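Local coordinates for protein Rab GDP dissociation inhibitor alpha (Naegleria fowleri, PDB 6C87) that probably binds GDP-bound, prenylated Rab GTPases, slowing their release of GDP and carrying them between membranes and cytosol, at residues R303-V308 against T397-E402; G293-F298 against F410-Y415; N92-K97 against C424-V429. One frame throughout, in Å; residues are numbered along the deposited sequence.

How the contacts relate
Contacts 1 and 2 sit side by side, their centres 9 Å apart, and touch where Tyr398 N probably bonds to Ser414 OG. Contact 1 lies at the surface, pairing the two strands of 303-308 and 397-402 in the mixed sheet through antiparallel backbone bonds and a threonine hydroxyl pair. Contact 2 is buried; it closes the edge of the parallel sheet with two backbone bonds and an apolar patch. Contact 3, also buried and nearest the chain's centre, joins two helices through apolar packing, without a polar bond between them. The chain runs from strand 409-411 of contact 2 into helix 422-436 of contact 3, and Lys413 N probably bonds to Asp427 OD2 between them.

Contact 1 of 3, residues R303-V308 against T397-E402; sequences RKTGKV and TYAPLE
Thr397 meets both Thr305 and Gly306, two residues set against one. Its carbonyl O takes the N-H of Thr305 in a nearly straight bond of 2.8 Å (174° at the hydrogen). Its own N gives to Gly306 O at 2.9 Å. These two bonds, which leave Thr305 and Gly306 together opposite Thr397, fit a beta bulge in the 303-308 strand, as does the backbone of Gly306, with a phi of 150° at which a CB would press on the carbonyl O of Thr305. The Thr397 and Thr305 side chains cross at about a right angle and share a hydroxyl bond, OG1 to OG1, of 2.7 Å, while Thr397 CG2 packs on Val308 CG2. Tyr398 comes next, paired with Lys304 without direct backbone bonds. Its CG lies anti to the carbonyl carbon (chi1 -62°), and ring atom CD2 comes to 3.6 Å from Lys304 CA. A water bound to Thr305 OG1 also donates weakly to Tyr398 O. At Ala399 the pairing becomes regular: its N bonds to Arg303 O, and its O accepts from Arg303 N at 3.0 Å. Ala399 CB touches Thr305 CG2, which also stands 3.6 Å above the plane of the Arg303 guanidinium, offset toward its rim. Leu401, past the strand, brings CD2 against CB and CG of Arg303. The whole is an antiparallel strand pair, with an irregularity that fits a beta bulge, in the mixed sheet where strand 302-315 lies between strands 389-400 and 360-367.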
# COMPACT_ATOMS: atom_id res chain seq x y z
N ARG A 303 -32.79 4.01 5.67
CA ARG A 303 -33.64 3.30 6.61
C ARG A 303 -33.32 3.78 8.02
O ARG A 303 -32.17 4.09 8.34
CB ARG A 303 -33.45 1.78 6.51
CG ARG A 303 -32.02 1.35 6.79
CD ARG A 303 -31.84 -0.16 6.89
NE ARG A 303 -30.49 -0.50 7.37
CZ ARG A 303 -30.16 -0.69 8.65
NH1 ARG A 303 -31.08 -0.60 9.60
NH2 ARG A 303 -28.91 -0.98 8.97
N LYS A 304 -34.34 3.81 8.86
CA LYS A 304 -34.15 4.19 10.25
C LYS A 304 -33.31 3.15 10.97
O LYS A 304 -33.54 1.95 10.83
CB LYS A 304 -35.50 4.33 10.97
CG LYS A 304 -35.40 5.01 12.33
CD LYS A 304 -36.73 5.58 12.81
CE LYS A 304 -36.83 5.42 14.33
NZ LYS A 304 -38.15 5.78 14.92
N THR A 305 -32.30 3.61 11.71
CA THR A 305 -31.49 2.70 12.49
C THR A 305 -31.71 2.82 13.99
O THR A 305 -31.22 1.98 14.74
CB THR A 305 -30.00 2.91 12.19
OG1 THR A 305 -29.63 4.24 12.56
CG2 THR A 305 -29.72 2.67 10.71
N GLY A 306 -32.46 3.82 14.44
CA GLY A 306 -32.75 3.98 15.85
C GLY A 306 -32.95 5.44 16.19
O GLY A 306 -33.28 6.25 15.33
N LYS A 307 -32.78 5.73 17.47
CA LYS A 307 -32.86 7.08 18.01
C LYS A 307 -31.66 7.33 18.91
O LYS A 307 -31.07 6.40 19.48
CB LYS A 307 -34.13 7.31 18.84
CG LYS A 307 -35.42 7.39 18.07
CD LYS A 307 -36.57 7.54 19.05
CE LYS A 307 -37.87 7.85 18.35
NZ LYS A 307 -38.71 8.70 19.24
N VAL A 308 -31.30 8.60 19.06
CA VAL A 308 -30.27 9.01 20.01
C VAL A 308 -30.82 10.20 20.80
O VAL A 308 -31.24 11.20 20.21
CB VAL A 308 -28.96 9.39 19.30
CG1 VAL A 308 -27.98 10.10 20.26
CG2 VAL A 308 -28.33 8.16 18.68
N THR A 397 -31.92 8.29 13.73
CA THR A 397 -30.68 7.98 13.03
C THR A 397 -30.99 7.14 11.79
O THR A 397 -31.96 6.36 11.77
CB THR A 397 -29.69 7.25 13.95
OG1 THR A 397 -30.28 6.04 14.44
CG2 THR A 397 -29.36 8.13 15.13
N TYR A 398 -30.18 7.32 10.75
CA TYR A 398 -30.44 6.66 9.48
C TYR A 398 -29.14 6.17 8.87
O TYR A 398 -28.06 6.68 9.17
CB TYR A 398 -31.15 7.58 8.47
CG TYR A 398 -32.51 8.07 8.90
CD1 TYR A 398 -32.66 9.23 9.65
CD2 TYR A 398 -33.66 7.36 8.55
CE1 TYR A 398 -33.90 9.68 10.04
CE2 TYR A 398 -34.91 7.81 8.93
CZ TYR A 398 -35.03 8.97 9.68
OH TYR A 398 -36.28 9.41 10.07
N ALA A 399 -29.28 5.21 7.97
CA ALA A 399 -28.17 4.67 7.21
C ALA A 399 -28.67 4.37 5.80
O ALA A 399 -29.82 3.98 5.63
CB ALA A 399 -27.61 3.39 7.85
N PRO A 400 -27.81 4.55 4.80
CA PRO A 400 -28.25 4.34 3.41
C PRO A 400 -28.48 2.87 3.09
O PRO A 400 -27.88 1.97 3.69
CB PRO A 400 -27.09 4.91 2.59
CG PRO A 400 -25.90 4.81 3.50
CD PRO A 400 -26.43 5.05 4.87
N LEU A 401 -29.37 2.64 2.12
CA LEU A 401 -29.66 1.28 1.68
C LEU A 401 -28.56 0.73 0.78
O LEU A 401 -28.20 -0.45 0.88
CB LEU A 401 -31.00 1.25 0.94
CG LEU A 401 -32.24 1.73 1.70
CD1 LEU A 401 -33.41 1.95 0.74
CD2 LEU A 401 -32.60 0.75 2.78
N GLU A 402 -28.02 1.56 -0.11
CA GLU A 402 -26.96 1.15 -1.02
C GLU A 402 -25.75 2.04 -0.82
O GLU A 402 -25.84 3.14 -0.27
CB GLU A 402 -27.45 1.21 -2.48
O HOH W 1 -27.24 4.96 11.42

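Contact 2 of 3, residues G293-F298 against F410-Y415; sequences GDPSYF and FISKSY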
# COMPACT_ATOMS: atom_id res chain seq x y z
N GLY A 293 -24.57 13.47 0.25
CA GLY A 293 -25.41 14.17 1.21
C GLY A 293 -25.74 13.35 2.44
O GLY A 293 -25.49 12.14 2.50
N ASP A 294 -26.33 14.04 3.43
CA ASP A 294 -26.76 13.38 4.65
C ASP A 294 -28.16 12.80 4.46
O ASP A 294 -28.88 13.20 3.54
CB ASP A 294 -26.73 14.37 5.82
CG ASP A 294 -27.81 15.43 5.74
OD1 ASP A 294 -27.47 16.60 5.46
OD2 ASP A 294 -29.00 15.11 5.97
N PRO A 295 -28.59 11.86 5.32
CA PRO A 295 -29.85 11.15 5.08
C PRO A 295 -31.07 12.03 4.79
O PRO A 295 -31.96 11.59 4.06
CB PRO A 295 -30.04 10.35 6.37
CG PRO A 295 -28.68 10.07 6.85
CD PRO A 295 -27.86 11.30 6.48
N SER A 296 -31.13 13.25 5.33
CA SER A 296 -32.34 14.06 5.20
C SER A 296 -32.65 14.44 3.76
O SER A 296 -33.79 14.80 3.46
CB SER A 296 -32.23 15.33 6.05
OG SER A 296 -31.32 16.26 5.50
N TYR A 297 -31.66 14.39 2.86
CA TYR A 297 -31.87 14.76 1.47
C TYR A 297 -32.37 13.60 0.61
O TYR A 297 -32.82 13.84 -0.51
CB TYR A 297 -30.57 15.31 0.86
CG TYR A 297 -30.22 16.69 1.37
CD1 TYR A 297 -30.71 17.82 0.73
CD2 TYR A 297 -29.41 16.87 2.49
CE1 TYR A 297 -30.41 19.08 1.19
CE2 TYR A 297 -29.10 18.13 2.95
CZ TYR A 297 -29.61 19.24 2.29
OH TYR A 297 -29.32 20.51 2.73
N PHE A 298 -32.31 12.37 1.11
CA PHE A 298 -32.70 11.18 0.36
C PHE A 298 -33.57 10.28 1.22
O PHE A 298 -33.18 9.17 1.58
CB PHE A 298 -31.46 10.43 -0.14
CG PHE A 298 -30.39 11.33 -0.67
CD1 PHE A 298 -30.46 11.83 -1.98
CD2 PHE A 298 -29.32 11.70 0.13
CE1 PHE A 298 -29.48 12.67 -2.48
CE2 PHE A 298 -28.33 12.54 -0.36
CZ PHE A 298 -28.41 13.03 -1.67
N PHE A 410 -24.19 8.99 -2.77
CA PHE A 410 -23.38 8.58 -1.63
C PHE A 410 -23.89 9.30 -0.39
O PHE A 410 -23.77 10.53 -0.28
CB PHE A 410 -21.91 8.87 -1.90
CG PHE A 410 -21.40 8.19 -3.14
CD1 PHE A 410 -21.50 8.82 -4.37
CD2 PHE A 410 -20.87 6.92 -3.08
CE1 PHE A 410 -21.05 8.19 -5.53
CE2 PHE A 410 -20.42 6.28 -4.23
CZ PHE A 410 -20.51 6.92 -5.45
N ILE A 411 -24.47 8.54 0.54
CA ILE A 411 -25.17 9.08 1.70
C ILE A 411 -24.38 8.76 2.96
O ILE A 411 -23.85 7.66 3.12
CB ILE A 411 -26.60 8.53 1.80
CG1 ILE A 411 -27.32 8.67 0.46
CG2 ILE A 411 -27.37 9.25 2.90
CD1 ILE A 411 -28.71 8.07 0.43
N SER A 412 -24.29 9.75 3.86
CA SER A 412 -23.62 9.56 5.13
C SER A 412 -24.57 8.94 6.15
O SER A 412 -25.79 8.95 6.00
CB SER A 412 -23.11 10.90 5.68
OG SER A 412 -24.18 11.80 5.92
N LYS A 413 -23.97 8.39 7.21
CA LYS A 413 -24.73 7.91 8.35
C LYS A 413 -25.01 9.06 9.31
O LYS A 413 -24.26 10.04 9.37
CB LYS A 413 -23.98 6.80 9.07
CG LYS A 413 -23.83 5.54 8.24
CD LYS A 413 -23.04 4.47 8.99
CE LYS A 413 -22.90 3.23 8.13
NZ LYS A 413 -22.06 2.21 8.80
N SER A 414 -26.12 8.94 10.04
CA SER A 414 -26.37 9.87 11.13
C SER A 414 -25.29 9.70 12.20
O SER A 414 -24.72 8.62 12.38
CB SER A 414 -27.75 9.62 11.74
OG SER A 414 -28.76 9.75 10.75
N TYR A 415 -25.06 10.76 12.96
CA TYR A 415 -24.02 10.70 13.98
C TYR A 415 -24.52 9.88 15.16
O TYR A 415 -25.63 10.10 15.66
CB TYR A 415 -23.61 12.11 14.40
CG TYR A 415 -23.05 12.88 13.24
CD1 TYR A 415 -21.80 12.57 12.71
CD2 TYR A 415 -23.77 13.91 12.64
CE1 TYR A 415 -21.28 13.26 11.63
CE2 TYR A 415 -23.26 14.61 11.57
CZ TYR A 415 -22.02 14.29 11.06
OH TYR A 415 -21.50 14.98 9.98
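Gly293 is gripped at both ends of its backbone by the strand beside it. Its N donates to Phe410 O at 3.1 Å, and its O accepts from Ser412 N at 3.0 Å. This is a parallel bridge with Ile411 in the middle, whose CA also points its hydrogen at Gly293 O. Strands 290-293 and 409-411 are neighbours in a five-stranded parallel sheet, with 409-411 outermost in this chain, consistent with the Rossmann-like clan of the GDI family. Where the chain leaves the sheet, Asp294 OD2 accepts twice from Ser296: it takes OG on its syn lone pair at 2.6 Å, while the backbone N comes from the anti side, 26° out of the carboxylate plane, at 2.9 Å. The second bond makes an Asx turn that leads into the 3-10 segment 295-297. Ser296 OG has a further partner in Arg43. Ser412 OG lies against Asp294 CA and CB without bonding there; its hydrogen bond goes to Glu24 of helix 22-33. The Pro295 ring covers this corner, with CG and CD each 3.2 Å from Ser412 O. Ser414 OG, near Pro295 CG, probably bonds to the backbone N of Tyr398. Ile411 CG1 lies anti to the carbonyl carbon (chi1 -49°) and meets Phe298 CD2 at 3.6 Å as the two side chains slide past each other in opposite directions, while CG2 faces Pro295 N. Two backbone bonds thus fix Gly293 beside strand 409-411, the serine hydroxyls and Asp294 OD2 have polar partners, and Pro295, Ile411 and Phe298 supply the apolar contact.

Contact 3 of 3, residues N92-K97 against C424-V429; sequences NGKLVK and CAVDIV
Lys94 and Leu95 reach Ala425 from one turn of helix, and their first torsions send the two CG atoms off in different directions. Lys94 CG is anti to the carbonyl carbon (chi1 -78°) and the chain runs extended beyond it to end at Val426, whereas Leu95 CG is anti to the backbone N (chi1 179°), with chi2 of 58° placing CD1 by Ile428. The motif is helix-helix packing: the first turn of helix 94-102, opened by Gly93 at the N-cap, rests on helix 422-436, with Ala425 as the point of closest backbone approach, 5.2 Å from CA to CA of Leu95. The small methyl of Ala425 allows this nearness. It points at the other helix and touches three atoms there, Lys94 CB at 3.7 Å, Leu95 N at 3.8 Å and Leu95 CB at 4.1 Å. The Leu95 N-H therefore lies beside a methyl group, in the first helical turn. Deeper in, Leu95 CD1 meets Ile428 CD1, the next residue but two along the partner helix, at 4.3 Å, a light methyl-to-methyl touch. Both side chains also pack on helix 22-33, Leu95 on Leu22 and Ile428 on Val26 and Ile27, so three helices converge on this apolar patch. Phe421 and Leu89 are further neighbours of Leu95. Lys94, exposed, starts toward the partner helix and crosses Val426 obliquely. The two helices are joined here by van der Waals packing, and each keeps its backbone bonding internal, as in Lys97 N to Gly93 O and Val429 N to Ala425 O. At the solvent edge, the ammonium NZ of Lys94 ends 3.7 Å from the methyl CG2 of Val426.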
# COMPACT_ATOMS: atom_id res chain seq x y z
N ASN A 92 -4.34 12.03 17.76
CA ASN A 92 -3.69 11.69 16.50
C ASN A 92 -4.46 10.61 15.75
O ASN A 92 -3.86 9.77 15.06
CB ASN A 92 -2.24 11.26 16.72
CG ASN A 92 -1.27 12.44 16.71
OD1 ASN A 92 -1.26 13.25 15.78
ND2 ASN A 92 -0.45 12.54 17.75
N GLY A 93 -5.78 10.62 15.89
CA GLY A 93 -6.65 9.62 15.31
C GLY A 93 -6.97 9.90 13.86
O GLY A 93 -6.36 10.75 13.20
N LYS A 94 -7.95 9.16 13.34
CA LYS A 94 -8.25 9.20 11.92
C LYS A 94 -8.74 10.58 11.49
O LYS A 94 -8.29 11.12 10.47
CB LYS A 94 -9.28 8.14 11.55
CG LYS A 94 -8.72 6.73 11.44
CD LYS A 94 -9.82 5.76 11.02
CE LYS A 94 -9.24 4.42 10.63
NZ LYS A 94 -10.28 3.36 10.67
N LEU A 95 -9.66 11.17 12.25
CA LEU A 95 -10.23 12.44 11.81
C LEU A 95 -9.17 13.54 11.77
O LEU A 95 -9.12 14.32 10.81
CB LEU A 95 -11.40 12.85 12.70
CG LEU A 95 -12.00 14.18 12.26
CD1 LEU A 95 -12.46 14.09 10.82
CD2 LEU A 95 -13.16 14.57 13.15
N VAL A 96 -8.32 13.59 12.78
CA VAL A 96 -7.24 14.58 12.78
C VAL A 96 -6.36 14.40 11.54
O VAL A 96 -5.90 15.38 10.94
CB VAL A 96 -6.42 14.47 14.08
CG1 VAL A 96 -5.12 15.24 13.97
CG2 VAL A 96 -7.24 14.98 15.26
N LYS A 97 -6.10 13.15 11.15
CA LYS A 97 -5.27 12.91 9.97
C LYS A 97 -6.00 13.31 8.69
O LYS A 97 -5.40 13.89 7.78
CB LYS A 97 -4.82 11.45 9.92
CG LYS A 97 -3.73 11.14 10.94
CD LYS A 97 -3.24 9.70 10.87
CE LYS A 97 -2.14 9.47 11.89
NZ LYS A 97 -1.47 8.15 11.72
N CYS A 424 -17.40 8.59 12.99
CA CYS A 424 -17.59 9.56 11.92
C CYS A 424 -16.45 9.49 10.89
O CYS A 424 -16.69 9.53 9.68
CB CYS A 424 -17.70 10.96 12.51
SG CYS A 424 -17.42 12.30 11.34
N ALA A 425 -15.20 9.34 11.36
CA ALA A 425 -14.06 9.23 10.45
C ALA A 425 -14.13 7.95 9.62
O ALA A 425 -13.80 7.97 8.42
CB ALA A 425 -12.75 9.29 11.23
N VAL A 426 -14.55 6.84 10.23
CA VAL A 426 -14.73 5.60 9.49
C VAL A 426 -15.77 5.78 8.39
O VAL A 426 -15.62 5.27 7.27
CB VAL A 426 -15.08 4.44 10.45
CG1 VAL A 426 -15.57 3.23 9.70
CG2 VAL A 426 -13.87 4.07 11.30
N ASP A 427 -16.84 6.53 8.68
CA ASP A 427 -17.85 6.80 7.66
C ASP A 427 -17.28 7.65 6.52
O ASP A 427 -17.57 7.40 5.35
CB ASP A 427 -19.07 7.49 8.27
CG ASP A 427 -20.27 7.49 7.35
OD1 ASP A 427 -20.37 6.56 6.52
OD2 ASP A 427 -21.12 8.40 7.45
N ILE A 428 -16.46 8.67 6.84
CA ILE A 428 -15.87 9.51 5.80
C ILE A 428 -14.98 8.68 4.88
O ILE A 428 -15.07 8.77 3.65
CB ILE A 428 -15.08 10.67 6.43
CG1 ILE A 428 -16.03 11.71 7.03
CG2 ILE A 428 -14.16 11.29 5.39
CD1 ILE A 428 -15.32 12.69 7.96
N VAL A 429 -14.09 7.87 5.48
CA VAL A 429 -13.19 7.03 4.70
C VAL A 429 -13.97 6.08 3.82
O VAL A 429 -13.64 5.89 2.64
CB VAL A 429 -12.24 6.25 5.63
CG1 VAL A 429 -11.49 5.20 4.83
CG2 VAL A 429 -11.28 7.20 6.33